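Local coordinates for Lmo1340 protein (Listeria monocytogenes, PDB 4NLM) that is of unknown function but is probably a lipoprotein of the bacterial surface, built around a YqgU-like six-bladed beta propeller, at residues D280-L285 and K306-N311. Numbering follows the deposited sequence.
Sequences DKNTFL and KIDPTN
Asp308 lies alongside Asn282: its CB is 3.3 Å from Asn282 O, and CG is equally near. CG stands anti to the backbone N (chi1 -180°), which carries the carboxylate alongside the Asn282 side chain, the two pointing the same way with their planes nearly perpendicular. At the tip, OD1 takes a nearly straight bond from Asn282 ND2, 3.1 Å long, on the syn side of OD1 but 29° out of the carboxylate plane; it leaves ND2 close to the amide plane. OD2 receives only a weak, longer bond from the same nitrogen. OD1 also accepts from the backbone N of Asn311, which arrives from the opposite face of the carboxylate. This Asx motif ties the end of strand 302-308 to the helically bent residues that follow.

One residue earlier in the other segment, the carbonyl of Lys281 is gripped twice by Thr310. The backbone N of Thr310 lies nearly on the line of the Lys281 C=O, 3.1 Å from O, though its own N-H is bent (142°), while Thr310 OG1 donates to Lys281 O from above the carbonyl plane at 2.8 Å. Pro309 CD and CG pack against that oxygen too. The loop presenting it is a type I turn from Asp280 to Thr283, braced by an Asx turn in which Asp280 OD1 accepts from Asn282 N.

Beside these loops the strands pair antiparallel: Phe284 and Ile307 exchange two 2.8 Å backbone bonds, N to O each way, and Ile307 CD1 reaches the edge of the Phe284 ring. On the other face, Leu285 CD2 rests on Lys306 CB. Strand 302-308 is the middle of a three-stranded antiparallel sheet, between 284-289 and 313-321, consistent with a propeller blade; Ile307 and Pro309 lean on strand 255-266, and Phe284 meets Phe248 edge-to-face, packing it on the neighbouring sheet.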
ATOM      1  N   ASP A 280      10.570   6.362  -4.194  1.00 15.48           N
ATOM      2  CA  ASP A 280      11.994   6.194  -4.081  1.00 16.96           C
ATOM      3  C   ASP A 280      12.677   7.567  -3.995  1.00 16.70           C
ATOM      4  O   ASP A 280      12.019   8.595  -3.976  1.00 16.12           O
ATOM      5  CB  ASP A 280      12.523   5.298  -5.206  1.00 23.38           C
ATOM      6  CG  ASP A 280      12.318   5.887  -6.584  1.00 26.34           C
ATOM      7  OD1 ASP A 280      12.532   7.091  -6.757  1.00 19.42           O
ATOM      8  OD2 ASP A 280      11.979   5.130  -7.513  1.00 40.00           O
ATOM      9  N   LYS A 281      14.003   7.576  -3.969  0.50 17.14           N
ATOM     10  CA  LYS A 281      14.759   8.809  -3.801  0.50 19.71           C
ATOM     11  C   LYS A 281      14.482   9.852  -4.881  0.50 14.96           C
ATOM     12  O   LYS A 281      14.749  11.023  -4.667  0.50 15.07           O
ATOM     13  CB  LYS A 281      16.252   8.508  -3.829  0.50 23.18           C
ATOM     14  CG  LYS A 281      16.708   8.031  -5.192  0.50 22.57           C
ATOM     15  CD  LYS A 281      18.206   7.737  -5.175  0.50 28.95           C
ATOM     16  CE  LYS A 281      18.710   7.139  -6.488  0.50 28.65           C
ATOM     17  NZ  LYS A 281      20.187   6.954  -6.527  0.50 40.83           N
ATOM     18  N   ASN A 282      14.012   9.412  -6.049  1.00 14.91           N
ATOM     19  CA  ASN A 282      13.702  10.329  -7.153  1.00 15.87           C
ATOM     20  C   ASN A 282      12.247  10.532  -7.551  1.00 15.48           C
ATOM     21  O   ASN A 282      11.985  11.381  -8.408  1.00 16.42           O
ATOM     22  CB  ASN A 282      14.451   9.887  -8.409  1.00 18.22           C
ATOM     23  CG  ASN A 282      15.947   9.983  -8.278  1.00 22.00           C
ATOM     24  OD1 ASN A 282      16.688   9.009  -8.396  1.00 25.70           O
ATOM     25  ND2 ASN A 282      16.390  11.162  -8.002  1.00 23.70           N
ATOM     26  N   THR A 283      11.342   9.764  -6.969  1.00 14.97           N
ATOM     27  CA  THR A 283       9.941   9.854  -7.371  1.00 14.72           C
ATOM     28  C   THR A 283       9.055   9.618  -6.174  1.00 13.09           C
ATOM     29  O   THR A 283       9.042   8.538  -5.585  1.00 16.08           O
ATOM     30  CB  THR A 283       9.574   8.833  -8.492  1.00 17.88           C
ATOM     31  OG1 THR A 283      10.423   9.006  -9.646  1.00 24.97           O
ATOM     32  CG2 THR A 283       8.142   8.975  -8.927  1.00 19.41           C
ATOM     33  N   PHE A 284       8.320  10.662  -5.827  1.00 10.39           N
ATOM     34  CA  PHE A 284       7.289  10.598  -4.800  1.00  9.73           C
ATOM     35  C   PHE A 284       6.054  11.280  -5.390  1.00  9.19           C
ATOM     36  O   PHE A 284       6.055  12.467  -5.674  1.00 12.40           O
ATOM     37  CB  PHE A 284       7.709  11.276  -3.522  1.00 10.43           C
ATOM     38  CG  PHE A 284       6.640  11.276  -2.472  1.00 10.51           C
ATOM     39  CD1 PHE A 284       6.333  10.134  -1.759  1.00 11.30           C
ATOM     40  CD2 PHE A 284       5.926  12.416  -2.195  1.00 10.51           C
ATOM     41  CE1 PHE A 284       5.338  10.121  -0.797  1.00 12.32           C
ATOM     42  CE2 PHE A 284       4.929  12.409  -1.219  1.00 11.16           C
ATOM     43  CZ  PHE A 284       4.634  11.268  -0.535  1.00 11.43           C
ATOM     44  N   LEU A 285       5.028  10.486  -5.620  1.00  8.52           N
ATOM     45  CA  LEU A 285       3.757  10.987  -6.204  1.00  9.03           C
ATOM     46  C   LEU A 285       2.718  11.153  -5.137  1.00  8.14           C
ATOM     47  O   LEU A 285       2.484  10.245  -4.345  1.00  8.81           O
ATOM     48  CB  LEU A 285       3.224   9.960  -7.190  1.00 10.10           C
ATOM     49  CG  LEU A 285       4.087   9.639  -8.394  1.00 14.17           C
ATOM     50  CD1 LEU A 285       3.614   8.391  -9.121  1.00 16.15           C
ATOM     51  CD2 LEU A 285       4.097  10.810  -9.328  1.00 23.70           C
ATOM     52  N   LYS A 306       4.419  15.174  -8.845  1.00 10.70           N
ATOM     53  CA  LYS A 306       5.592  14.302  -8.755  1.00 10.54           C
ATOM     54  C   LYS A 306       6.729  15.120  -8.152  1.00 11.90           C
ATOM     55  O   LYS A 306       7.109  16.179  -8.679  1.00 14.45           O
ATOM     56  CB  LYS A 306       5.948  13.681 -10.110  1.00 15.20           C
ATOM     57  CG  LYS A 306       6.596  14.496 -11.195  1.00 22.90           C
ATOM     58  CD  LYS A 306       6.983  13.566 -12.352  1.00 26.43           C
ATOM     59  CE  LYS A 306       7.486  14.351 -13.557  1.00 33.82           C
ATOM     60  NZ  LYS A 306       7.474  13.543 -14.808  1.00 36.52           N
ATOM     61  N   ILE A 307       7.201  14.633  -7.020  1.00 11.62           N
ATOM     62  CA  ILE A 307       8.325  15.259  -6.354  1.00 12.35           C
ATOM     63  C   ILE A 307       9.549  14.374  -6.490  1.00 11.63           C
ATOM     64  O   ILE A 307       9.494  13.162  -6.349  1.00 12.46           O
ATOM     65  CB  ILE A 307       7.998  15.387  -4.860  1.00 13.83           C
ATOM     66  CG1 ILE A 307       6.881  16.401  -4.752  1.00 15.75           C
ATOM     67  CG2 ILE A 307       9.210  15.768  -4.009  1.00 15.42           C
ATOM     68  CD1 ILE A 307       6.222  16.316  -3.418  1.00 18.34           C
ATOM     69  N   ASP A 308      10.671  14.997  -6.840  1.00 11.55           N
ATOM     70  CA  ASP A 308      11.956  14.315  -6.878  1.00 11.67           C
ATOM     71  C   ASP A 308      12.724  14.871  -5.679  1.00 12.04           C
ATOM     72  O   ASP A 308      13.290  15.953  -5.740  1.00 12.50           O
ATOM     73  CB  ASP A 308      12.709  14.606  -8.182  1.00 13.17           C
ATOM     74  CG  ASP A 308      14.065  13.907  -8.268  1.00 15.17           C
ATOM     75  OD1 ASP A 308      14.633  13.541  -7.229  1.00 14.71           O
ATOM     76  OD2 ASP A 308      14.562  13.796  -9.392  1.00 19.56           O
ATOM     77  N   PRO A 309      12.748  14.132  -4.554  1.00 12.38           N
ATOM     78  CA  PRO A 309      13.353  14.712  -3.350  1.00 12.56           C
ATOM     79  C   PRO A 309      14.870  14.874  -3.452  1.00 13.84           C
ATOM     80  O   PRO A 309      15.422  15.764  -2.819  1.00 16.59           O
ATOM     81  CB  PRO A 309      12.975  13.741  -2.232  1.00 15.85           C
ATOM     82  CG  PRO A 309      12.504  12.519  -2.894  1.00 17.59           C
ATOM     83  CD  PRO A 309      12.147  12.825  -4.315  1.00 12.17           C
ATOM     84  N   THR A 310      15.531  14.011  -4.225  1.00 13.30           N
ATOM     85  CA  THR A 310      16.983  14.135  -4.404  1.00 14.47           C
ATOM     86  C   THR A 310      17.329  15.388  -5.205  1.00 16.27           C
ATOM     87  O   THR A 310      18.256  16.146  -4.857  1.00 18.73           O
ATOM     88  CB  THR A 310      17.548  12.851  -5.051  1.00 17.94           C
ATOM     89  OG1 THR A 310      17.354  11.770  -4.150  1.00 19.89           O
ATOM     90  CG2 THR A 310      19.065  12.949  -5.359  1.00 19.58           C
ATOM     91  N   ASN A 311      16.579  15.615  -6.281  0.60 14.60           N
ATOM     92  CA  ASN A 311      16.813  16.758  -7.142  0.60 17.92           C
ATOM     93  C   ASN A 311      16.108  18.014  -6.656  0.60 17.71           C
ATOM     94  O   ASN A 311      16.283  19.092  -7.220  0.60 21.19           O
ATOM     95  CB  ASN A 311      16.410  16.427  -8.578  0.60 23.31           C
ATOM     96  CG  ASN A 311      17.117  17.292  -9.592  0.60 27.85           C
ATOM     97  OD1 ASN A 311      18.280  17.675  -9.400  0.60 32.62           O
ATOM     98  ND2 ASN A 311      16.447  17.569 -10.705  0.60 36.59           N
TER